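Local atomic coordinates of DNA methyltransferase (Nicotiana tabacum, PDB entry 4ONQ), a protein that probably transfers methyl groups from S-adenosyl-L-methionine to C5 of cytosine in DNA, its catalytic domain being captured here with the inhibitor sinefungin. Residues Leu125-Gly130 with Leu207-Gln212; Thr120-Leu125 with Asn165-Gly170; Leu177-Val182 with Thr201-Ser206. The protein carries 5 engineered substitutions. One frame throughout, in Å; residues are numbered along the deposited sequence.

The three contacts show how chemistry follows position in a fold. Contact 1 lies at the surface, where a loop packs on a helix end through a glycine and a threonine methyl, with no hydrogen bond between the segments, and the ligand lies close by. Contacts 2 and 3 are buried, and each uses a side chain to satisfy backbone polar groups: the Asn165 amide in contact 2, the Tyr204 hydroxyl in contact 3. Contacts 1 and 2 share Leu125, in the loop that leads to helix 132-143, whereas contacts 1 and 3 share helix 200-208. Leu177 of contact 3 packs on Leu125 and Val167, joining the apolar side of contact 2 to the pair of helices.

Contact 1: Leu125-Gly130 with Leu207-Gln212; sequences LQTAIG and LGNSFQ. With SFG (sinefungin), chain C.
Gln126 and Thr127 meet Gly208 and Asn209 in a surface packing contact, where the loop before helix 132-143 passes the C-terminal end of helix 200-208. No hydrogen bond joins the segments; the fit is one of shape. The CA atoms of Gln126 and Gly208 come within 4.4 Å, a spacing possible because Gly208 has no side chain: a CB there would point at the loop and run into Thr127 CG2. That methyl, turned beside its own backbone N and anti to the carbonyl carbon, touches Gly208 CA at 4.1 Å and reaches Asn209 OD1 at 3.9 Å, so what the loop offers the Asn209 amide is a methyl group. Two carbonyls also lie close, Leu125 O and Gly208 O being 3.5 Å apart. Arg78 serves both, with a hydrogen bond to Gly208 O and a weak one to Leu125 O.

Beyond the glycine the chain becomes part of the sinefungin pocket. Its Gly-Asn-Ser sequence is consistent with motif X of C5-methyltransferases, which in relatives helps to bind the cofactor. Phe211 N donates to the ligand carboxylate oxygen O at 3.0 Å, with an N-H...O angle of 155°. The amino nitrogen N of sinefungin stands 4.0 Å above the plane of the Phe211 ring, over its centre, and Ser210 OG lies 2.9 Å from the ligand OXT. Asn209 O accepts a weak hydrogen bond from the ligand NE; Ile240 and Glu261 supply further bonds. The chemistry implies a division of labour: apolar packing sets the loop against the helix end, the charge of Arg78 probably eases the repulsion between the carbonyls, and Asn209 O, Ser210 OG and Phe211 N, just after Gly208, face the ligand.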
loop_
_atom_site.group_PDB
_atom_site.type_symbol
_atom_site.label_atom_id
_atom_site.label_comp_id
_atom_site.label_asym_id
_atom_site.label_seq_id
_atom_site.Cartn_x
_atom_site.Cartn_y
_atom_site.Cartn_z
ATOM N N LEU A 125 0.440 -5.175 -8.361
ATOM C CA LEU A 125 -0.091 -4.142 -9.246
ATOM C C LEU A 125 0.987 -3.109 -9.557
ATOM O O LEU A 125 1.524 -2.492 -8.644
ATOM C CB LEU A 125 -1.293 -3.455 -8.604
ATOM C CG LEU A 125 -2.431 -4.367 -8.150
ATOM C CD1 LEU A 125 -3.466 -3.566 -7.369
ATOM C CD2 LEU A 125 -3.071 -5.068 -9.335
ATOM N N GLN A 126 1.318 -2.930 -10.831
ATOM C CA GLN A 126 2.367 -1.980 -11.208
ATOM C C GLN A 126 1.873 -0.787 -12.022
ATOM O O GLN A 126 0.684 -0.663 -12.317
ATOM C CB GLN A 126 3.525 -2.674 -11.934
ATOM C CG GLN A 126 3.283 -4.123 -12.265
ATOM C CD GLN A 126 4.440 -5.017 -11.850
ATOM O OE1 GLN A 126 5.519 -4.532 -11.507
ATOM N NE2 GLN A 126 4.213 -6.330 -11.870
ATOM N N THR A 127 2.811 0.073 -12.398
ATOM C CA THR A 127 2.495 1.358 -13.019
ATOM C C THR A 127 2.179 1.254 -14.517
ATOM O O THR A 127 1.335 1.980 -15.037
ATOM C CB THR A 127 3.635 2.382 -12.786
ATOM O OG1 THR A 127 4.865 1.859 -13.299
ATOM C CG2 THR A 127 3.808 2.645 -11.301
ATOM N N ALA A 128 2.849 0.340 -15.204
ATOM C CA ALA A 128 2.710 0.221 -16.649
ATOM C C ALA A 128 1.563 -0.709 -17.015
ATOM O O ALA A 128 1.323 -1.706 -16.336
ATOM C CB ALA A 128 4.016 -0.277 -17.265
ATOM N N ILE A 129 0.865 -0.395 -18.100
ATOM C CA ILE A 129 -0.246 -1.234 -18.521
ATOM C C ILE A 129 -0.046 -1.905 -19.883
ATOM O O ILE A 129 0.679 -1.408 -20.746
ATOM C CB ILE A 129 -1.579 -0.466 -18.516
ATOM C CG1 ILE A 129 -1.649 0.505 -19.687
ATOM C CG2 ILE A 129 -1.772 0.268 -17.202
ATOM C CD1 ILE A 129 -3.013 1.096 -19.856
ATOM N N GLY A 130 -0.696 -3.051 -20.056
ATOM C CA GLY A 130 -0.652 -3.782 -21.307
ATOM C C GLY A 130 -1.180 -2.953 -22.459
ATOM O O GLY A 130 -2.284 -2.417 -22.405
ATOM N N LEU A 207 -1.226 4.940 -8.356
ATOM C CA LEU A 207 -1.833 3.770 -7.729
ATOM C C LEU A 207 -0.807 2.648 -7.575
ATOM O O LEU A 207 -0.677 2.042 -6.506
ATOM C CB LEU A 207 -3.047 3.303 -8.534
ATOM C CG LEU A 207 -4.281 4.213 -8.460
ATOM C CD1 LEU A 207 -5.206 4.001 -9.669
ATOM C CD2 LEU A 207 -5.029 3.962 -7.177
ATOM N N GLY A 208 -0.063 2.394 -8.644
ATOM C CA GLY A 208 0.942 1.344 -8.666
ATOM C C GLY A 208 1.994 1.471 -7.581
ATOM O O GLY A 208 2.589 0.479 -7.173
ATOM N N ASN A 209 2.213 2.691 -7.107
ATOM C CA ASN A 209 3.224 2.947 -6.090
ATOM C C ASN A 209 2.675 3.030 -4.666
ATOM O O ASN A 209 3.428 3.239 -3.728
ATOM C CB ASN A 209 3.995 4.229 -6.432
ATOM C CG ASN A 209 4.931 4.048 -7.624
ATOM O OD1 ASN A 209 5.490 2.972 -7.828
ATOM N ND2 ASN A 209 5.094 5.098 -8.418
ATOM N N SER A 210 1.370 2.843 -4.504
ATOM C CA SER A 210 0.716 3.128 -3.228
ATOM C C SER A 210 0.750 1.988 -2.202
ATOM O O SER A 210 1.240 0.897 -2.484
ATOM C CB SER A 210 -0.731 3.553 -3.471
ATOM O OG SER A 210 -1.366 3.838 -2.243
ATOM N N PHE A 211 0.233 2.257 -1.004
ATOM C CA PHE A 211 0.004 1.215 -0.005
ATOM C C PHE A 211 -1.189 0.382 -0.439
ATOM O O PHE A 211 -2.060 0.871 -1.157
ATOM C CB PHE A 211 -0.377 1.828 1.342
ATOM C CG PHE A 211 0.756 2.454 2.086
ATOM C CD1 PHE A 211 2.027 1.927 2.021
ATOM C CD2 PHE A 211 0.534 3.568 2.882
ATOM C CE1 PHE A 211 3.066 2.505 2.732
ATOM C CE2 PHE A 211 1.566 4.157 3.587
ATOM C CZ PHE A 211 2.834 3.621 3.513
ATOM N N GLN A 212 -1.248 -0.868 0.002
ATOM C CA GLN A 212 -2.515 -1.582 -0.015
ATOM C C GLN A 212 -3.186 -1.212 1.299
ATOM O O GLN A 212 -2.684 -1.540 2.369
ATOM C CB GLN A 212 -2.303 -3.091 -0.127
ATOM C CG GLN A 212 -3.499 -3.851 -0.695
ATOM C CD GLN A 212 -4.680 -3.892 0.256
ATOM O OE1 GLN A 212 -4.512 -4.084 1.458
ATOM N NE2 GLN A 212 -5.884 -3.708 -0.281
HETATM N N SFG C . 2.740 6.044 0.188
HETATM C CA SFG C . 2.222 6.430 -1.137
HETATM C C SFG C . 0.787 5.915 -1.214
HETATM O O SFG C . 0.388 5.167 -0.298
HETATM O OXT SFG C . 0.096 6.347 -2.162
HETATM C CB SFG C . 3.151 5.838 -2.211
HETATM C CG SFG C . 4.459 6.602 -2.013
HETATM C CD SFG C . 5.710 6.296 -2.862
HETATM N NE SFG C . 6.216 4.934 -2.671
HETATM C "C5'" SFG C . 6.657 7.404 -2.365
HETATM C "C4'" SFG C . 5.837 8.614 -2.884
HETATM O "O4'" SFG C . 7.221 9.187 -2.991
HETATM C "C3'" SFG C . 5.532 9.189 -4.261
HETATM O "O3'" SFG C . 4.676 10.315 -4.166
HETATM C "C2'" SFG C . 6.867 9.536 -4.790
HETATM O "O2'" SFG C . 6.718 10.328 -5.974
HETATM C "C1'" SFG C . 7.083 10.486 -3.584
HETATM N N9 SFG C . 8.411 11.138 -3.688
HETATM C C8 SFG C . 9.406 10.945 -4.539
HETATM N N7 SFG C . 10.410 11.748 -4.195
HETATM C C5 SFG C . 10.051 12.430 -3.107
HETATM C C6 SFG C . 10.686 13.353 -2.376
HETATM N N6 SFG C . 11.913 13.686 -2.767
HETATM N N1 SFG C . 10.129 13.924 -1.300
HETATM C C2 SFG C . 8.839 13.537 -0.937
HETATM N N3 SFG C . 8.197 12.572 -1.719
HETATM C C4 SFG C . 8.827 12.021 -2.772
#

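Contact 2: Thr120-Leu125 with Asn165-Gly170; sequences TKLNCL and NLVWVG
Asn165 OD1 receives the backbone N-H of Asn123 at an N-to-OD1 distance of 2.9 Å, in the carbonyl plane and on a lone pair, though the bond is bent to 138° at the hydrogen. The other branch of the same amide answers in the reverse sense: Asn165 ND2 donates to Asn123 O at 3.1 Å with an N-H...O angle of 153°, approaching from above the plane of that carbonyl. One flat side chain thus grips both the N-H and the C=O of a single residue, a pairing that would fix the rotation of the amide and tell its oxygen from its nitrogen. Cys124 O also lies 3.1 Å from Asn165 ND2.

Asn165 is the first residue to leave helical geometry after helix 151-164. Its positive phi of 54° puts it in the left-handed region as the chain turns into strand 166-170, which pairs with strand 173-176 in an antiparallel hairpin; the classic beta bulge at Val169 and Gly170, facing Lys173, lies further along. Two leucine methyls lie over one face of the amide. Leu122 crosses it obliquely and brings CD2 to 3.7 Å from Asn165 OD1, while Leu125 passes at about a right angle with CD2 3.8 Å from Asn165 ND2. An alanine at Asn165 would probably leave the N-H and C=O of Asn123 without these mates and open a gap beneath the two leucine methyls. Leu122 CD2 also touches Val167 CG1 at 3.9 Å, extending the apolar side of the contact onto the strand. Farther out, Leu185 of helix 179-186 packs on both leucines, and the backbone of Leu122 is hydrogen-bonded to Ala75 and Ala77.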
loop_
_atom_site.group_PDB
_atom_site.type_symbol
_atom_site.label_atom_id
_atom_site.label_comp_id
_atom_site.label_asym_id
_atom_site.label_seq_id
_atom_site.Cartn_x
_atom_site.Cartn_y
_atom_site.Cartn_z
ATOM N N THR A 120 -6.568 -17.119 -9.650
ATOM C CA THR A 120 -7.649 -16.605 -8.820
ATOM C C THR A 120 -7.119 -15.388 -8.078
ATOM O O THR A 120 -7.832 -14.728 -7.326
ATOM C CB THR A 120 -8.149 -17.656 -7.820
ATOM O OG1 THR A 120 -7.057 -18.090 -7.003
ATOM C CG2 THR A 120 -8.731 -18.855 -8.557
ATOM N N LYS A 121 -5.852 -15.091 -8.328
ATOM C CA LYS A 121 -5.159 -14.008 -7.660
ATOM C C LYS A 121 -4.324 -13.265 -8.690
ATOM O O LYS A 121 -3.677 -13.882 -9.540
ATOM C CB LYS A 121 -4.236 -14.580 -6.585
ATOM C CG LYS A 121 -4.300 -13.859 -5.263
ATOM C CD LYS A 121 -5.425 -14.396 -4.391
ATOM C CE LYS A 121 -5.481 -13.640 -3.080
ATOM N NZ LYS A 121 -6.627 -14.065 -2.253
ATOM N N LEU A 122 -4.336 -11.941 -8.618
ATOM C CA LEU A 122 -3.512 -11.125 -9.501
ATOM C C LEU A 122 -2.105 -10.978 -8.928
ATOM O O LEU A 122 -1.895 -11.146 -7.730
ATOM C CB LEU A 122 -4.146 -9.746 -9.690
ATOM C CG LEU A 122 -5.465 -9.716 -10.466
ATOM C CD1 LEU A 122 -6.310 -8.524 -10.061
ATOM C CD2 LEU A 122 -5.190 -9.675 -11.957
ATOM N N ASN A 123 -1.146 -10.669 -9.792
ATOM C CA ASN A 123 0.208 -10.354 -9.351
ATOM C C ASN A 123 0.287 -8.938 -8.787
ATOM O O ASN A 123 -0.724 -8.236 -8.723
ATOM C CB ASN A 123 1.194 -10.529 -10.505
ATOM C CG ASN A 123 1.383 -11.981 -10.886
ATOM O OD1 ASN A 123 0.734 -12.867 -10.336
ATOM N ND2 ASN A 123 2.271 -12.232 -11.838
ATOM N N CYS A 124 1.481 -8.530 -8.364
ATOM C CA CYS A 124 1.690 -7.187 -7.827
ATOM C C CYS A 124 1.217 -6.143 -8.831
ATOM O O CYS A 124 1.535 -6.226 -10.018
ATOM C CB CYS A 124 3.168 -6.967 -7.481
ATOM S SG CYS A 124 3.509 -5.443 -6.546
ATOM N N LEU A 125 0.440 -5.175 -8.361
ATOM C CA LEU A 125 -0.091 -4.142 -9.246
ATOM C C LEU A 125 0.987 -3.109 -9.557
ATOM O O LEU A 125 1.524 -2.492 -8.644
ATOM C CB LEU A 125 -1.293 -3.455 -8.604
ATOM C CG LEU A 125 -2.431 -4.367 -8.150
ATOM C CD1 LEU A 125 -3.466 -3.566 -7.369
ATOM C CD2 LEU A 125 -3.071 -5.068 -9.335
ATOM N N ASN A 165 -0.862 -8.471 -15.670
ATOM C CA ASN A 165 -2.121 -8.462 -14.932
ATOM C C ASN A 165 -3.319 -8.213 -15.850
ATOM O O ASN A 165 -4.132 -7.318 -15.614
ATOM C CB ASN A 165 -2.081 -7.447 -13.786
ATOM C CG ASN A 165 -1.499 -8.033 -12.509
ATOM O OD1 ASN A 165 -1.539 -9.243 -12.299
ATOM N ND2 ASN A 165 -0.965 -7.173 -11.646
ATOM N N LEU A 166 -3.410 -9.010 -16.911
ATOM C CA LEU A 166 -4.528 -8.920 -17.836
ATOM C C LEU A 166 -5.678 -9.780 -17.341
ATOM O O LEU A 166 -5.465 -10.863 -16.812
ATOM C CB LEU A 166 -4.093 -9.358 -19.229
ATOM C CG LEU A 166 -2.922 -8.546 -19.771
ATOM C CD1 LEU A 166 -2.466 -9.115 -21.092
ATOM C CD2 LEU A 166 -3.296 -7.080 -19.924
ATOM N N VAL A 167 -6.897 -9.282 -17.502
ATOM C CA VAL A 167 -8.079 -9.997 -17.051
ATOM C C VAL A 167 -9.016 -10.200 -18.234
ATOM O O VAL A 167 -9.027 -9.400 -19.161
ATOM C CB VAL A 167 -8.797 -9.220 -15.929
ATOM C CG1 VAL A 167 -7.900 -9.123 -14.690
ATOM C CG2 VAL A 167 -9.192 -7.826 -16.411
ATOM N N TRP A 168 -9.791 -11.277 -18.206
ATOM C CA TRP A 168 -10.723 -11.566 -19.290
ATOM C C TRP A 168 -11.983 -10.731 -19.152
ATOM O O TRP A 168 -12.576 -10.681 -18.080
ATOM C CB TRP A 168 -11.070 -13.057 -19.331
ATOM C CG TRP A 168 -9.867 -13.915 -19.563
ATOM C CD1 TRP A 168 -9.039 -14.448 -18.613
ATOM C CD2 TRP A 168 -9.342 -14.327 -20.832
ATOM N NE1 TRP A 168 -8.033 -15.172 -19.216
ATOM C CE2 TRP A 168 -8.197 -15.114 -20.575
ATOM C CE3 TRP A 168 -9.726 -14.107 -22.160
ATOM C CZ2 TRP A 168 -7.436 -15.682 -21.597
ATOM C CZ3 TRP A 168 -8.970 -14.670 -23.173
ATOM C CH2 TRP A 168 -7.835 -15.449 -22.884
ATOM N N VAL A 169 -12.377 -10.067 -20.237
ATOM C CA VAL A 169 -13.566 -9.214 -20.220
ATOM C C VAL A 169 -14.561 -9.598 -21.307
ATOM O O VAL A 169 -15.646 -9.031 -21.402
ATOM C CB VAL A 169 -13.202 -7.727 -20.373
ATOM C CG1 VAL A 169 -12.431 -7.252 -19.149
ATOM C CG2 VAL A 169 -12.401 -7.508 -21.644
ATOM N N GLY A 170 -14.178 -10.562 -22.129
ATOM C CA GLY A 170 -15.055 -11.075 -23.159
ATOM C C GLY A 170 -14.386 -12.296 -23.743
ATOM O O GLY A 170 -13.249 -12.605 -23.383
#

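Contact 3: Leu177-Val182 with Thr201-Ser206; sequences LEPDEV and TDRYKS
Pro179 and Tyr204 mark the closest backbone approach, their CA atoms 6.6 Å apart where the first turn of helix 179-186 comes up to helix 200-208. Tyr204 spans the interval. Its OH donates to Leu177 O at 2.7 Å, lying in the carbonyl plane on a lone pair, and so serves a backbone oxygen just before the helix starts. The Pro179 ring crosses the tyrosine obliquely: Pro179 CG makes an off-centre CH-pi contact, 4.3 Å from the ring centroid and 29° off its normal, while Pro179 CD sits 3.6 Å from Tyr204 CZ. Val182, one turn later, brings CG2 to the edge of the ring, 4.3 Å from Tyr204 CE2.

Arg203 covers another part of the proline. Bent at chi2 and chi3, its chain lays one face of the guanidinium over Pro179 CB, which is 3.4 Å from Arg203 CZ; the charge itself goes to a salt bridge with Glu183. At the helix start, Glu178 is the N-cap residue and Pro179 the first residue of the helix. Glu178 N is held by Glu181 OE1 at 2.9 Å, the N3 side chain meeting the N-cap N-H as in one half of a capping box, whereas the carboxylate of Glu178 pairs with Arg200.

The two helices also meet through Val182 and Leu207. Around them, the loop from strand 173-176 leads in through Leu177, Ile129 packs on Tyr204, and Ser206 is hydrogen-bonded to Asn266 of helix 264-276.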
loop_
_atom_site.group_PDB
_atom_site.type_symbol
_atom_site.label_atom_id
_atom_site.label_comp_id
_atom_site.label_asym_id
_atom_site.label_seq_id
_atom_site.Cartn_x
_atom_site.Cartn_y
_atom_site.Cartn_z
ATOM N N LEU A 177 -6.293 -3.908 -16.255
ATOM C CA LEU A 177 -7.208 -3.329 -15.282
ATOM C C LEU A 177 -7.441 -1.850 -15.575
ATOM O O LEU A 177 -6.503 -1.124 -15.902
ATOM C CB LEU A 177 -6.628 -3.463 -13.877
ATOM C CG LEU A 177 -6.401 -4.891 -13.387
ATOM C CD1 LEU A 177 -5.402 -4.884 -12.239
ATOM C CD2 LEU A 177 -7.727 -5.527 -12.970
ATOM N N GLU A 178 -8.687 -1.402 -15.457
ATOM C CA GLU A 178 -8.978 0.024 -15.525
ATOM C C GLU A 178 -8.734 0.620 -14.135
ATOM O O GLU A 178 -8.817 -0.093 -13.134
ATOM C CB GLU A 178 -10.421 0.262 -15.998
ATOM C CG GLU A 178 -10.673 -0.078 -17.477
ATOM C CD GLU A 178 -9.937 0.849 -18.450
ATOM O OE1 GLU A 178 -9.930 2.084 -18.228
ATOM O OE2 GLU A 178 -9.363 0.338 -19.439
ATOM N N PRO A 179 -8.417 1.924 -14.069
ATOM C CA PRO A 179 -8.081 2.587 -12.803
ATOM C C PRO A 179 -9.075 2.397 -11.646
ATOM O O PRO A 179 -8.607 2.289 -10.520
ATOM C CB PRO A 179 -7.984 4.062 -13.202
ATOM C CG PRO A 179 -7.557 4.027 -14.625
ATOM C CD PRO A 179 -8.225 2.822 -15.223
ATOM N N ASP A 180 -10.385 2.353 -11.888
ATOM C CA ASP A 180 -11.330 2.122 -10.785
ATOM C C ASP A 180 -11.136 0.736 -10.142
ATOM O O ASP A 180 -11.233 0.583 -8.918
ATOM C CB ASP A 180 -12.788 2.335 -11.211
ATOM C CG ASP A 180 -13.260 1.314 -12.224
ATOM O OD1 ASP A 180 -12.577 1.142 -13.253
ATOM O OD2 ASP A 180 -14.311 0.675 -11.986
ATOM N N GLU A 181 -10.826 -0.259 -10.972
ATOM C CA GLU A 181 -10.554 -1.610 -10.488
ATOM C C GLU A 181 -9.299 -1.635 -9.619
ATOM O O GLU A 181 -9.287 -2.257 -8.552
ATOM C CB GLU A 181 -10.446 -2.594 -11.655
ATOM C CG GLU A 181 -11.700 -2.614 -12.510
ATOM C CD GLU A 181 -11.560 -3.391 -13.818
ATOM O OE1 GLU A 181 -10.441 -3.484 -14.381
ATOM O OE2 GLU A 181 -12.594 -3.905 -14.292
ATOM N N VAL A 182 -8.252 -0.947 -10.069
ATOM C CA VAL A 182 -7.020 -0.840 -9.292
ATOM C C VAL A 182 -7.286 -0.114 -7.965
ATOM O O VAL A 182 -6.833 -0.551 -6.910
ATOM C CB VAL A 182 -5.899 -0.104 -10.073
ATOM C CG1 VAL A 182 -4.622 -0.037 -9.243
ATOM C CG2 VAL A 182 -5.635 -0.777 -11.408
ATOM N N THR A 201 -2.297 7.709 -17.336
ATOM C CA THR A 201 -1.024 7.025 -17.076
ATOM C C THR A 201 -0.474 7.397 -15.703
ATOM O O THR A 201 0.125 6.568 -15.016
ATOM C CB THR A 201 0.050 7.268 -18.189
ATOM O OG1 THR A 201 0.834 8.424 -17.869
ATOM C CG2 THR A 201 -0.612 7.443 -19.543
ATOM N N ASP A 202 -0.712 8.639 -15.295
ATOM C CA ASP A 202 -0.330 9.084 -13.958
ATOM C C ASP A 202 -1.227 8.487 -12.876
ATOM O O ASP A 202 -0.789 8.292 -11.745
ATOM C CB ASP A 202 -0.338 10.612 -13.861
ATOM C CG ASP A 202 1.013 11.223 -14.161
ATOM O OD1 ASP A 202 2.024 10.499 -14.070
ATOM O OD2 ASP A 202 1.065 12.431 -14.477
ATOM N N ARG A 203 -2.487 8.224 -13.211
ATOM C CA ARG A 203 -3.366 7.508 -12.294
ATOM C C ARG A 203 -2.712 6.166 -11.991
ATOM O O ARG A 203 -2.557 5.779 -10.829
ATOM C CB ARG A 203 -4.739 7.265 -12.923
ATOM C CG ARG A 203 -5.681 8.450 -12.958
ATOM C CD ARG A 203 -6.960 8.065 -12.230
ATOM N NE ARG A 203 -8.118 7.844 -13.085
ATOM C CZ ARG A 203 -9.224 7.230 -12.675
ATOM N NH1 ARG A 203 -10.245 7.064 -13.512
ATOM N NH2 ARG A 203 -9.302 6.771 -11.428
ATOM N N TYR A 204 -2.306 5.465 -13.046
ATOM C CA TYR A 204 -1.648 4.170 -12.870
ATOM C C TYR A 204 -0.333 4.275 -12.115
ATOM O O TYR A 204 -0.026 3.423 -11.297
ATOM C CB TYR A 204 -1.384 3.494 -14.205
ATOM C CG TYR A 204 -2.603 2.925 -14.877
ATOM C CD1 TYR A 204 -3.042 3.438 -16.088
ATOM C CD2 TYR A 204 -3.311 1.863 -14.309
ATOM C CE1 TYR A 204 -4.147 2.914 -16.724
ATOM C CE2 TYR A 204 -4.429 1.333 -14.934
ATOM C CZ TYR A 204 -4.837 1.867 -16.145
ATOM O OH TYR A 204 -5.926 1.362 -16.808
ATOM N N LYS A 205 0.425 5.303 -12.350
ATOM C CA LYS A 205 1.647 5.461 -11.648
ATOM C C LYS A 205 1.467 5.757 -10.180
ATOM O O LYS A 205 2.159 5.238 -9.374
ATOM C CB LYS A 205 2.455 6.527 -12.335
ATOM C CG LYS A 205 3.785 6.798 -11.722
ATOM C CD LYS A 205 4.445 8.012 -12.325
ATOM C CE LYS A 205 5.894 8.180 -11.912
ATOM N NZ LYS A 205 6.104 8.906 -10.647
ATOM N N SER A 206 0.510 6.576 -9.834
ATOM C CA SER A 206 0.252 6.879 -8.430
ATOM C C SER A 206 -0.368 5.697 -7.679
ATOM O O SER A 206 -0.073 5.475 -6.503
ATOM C CB SER A 206 -0.629 8.126 -8.293
ATOM O OG SER A 206 0.081 9.298 -8.677
#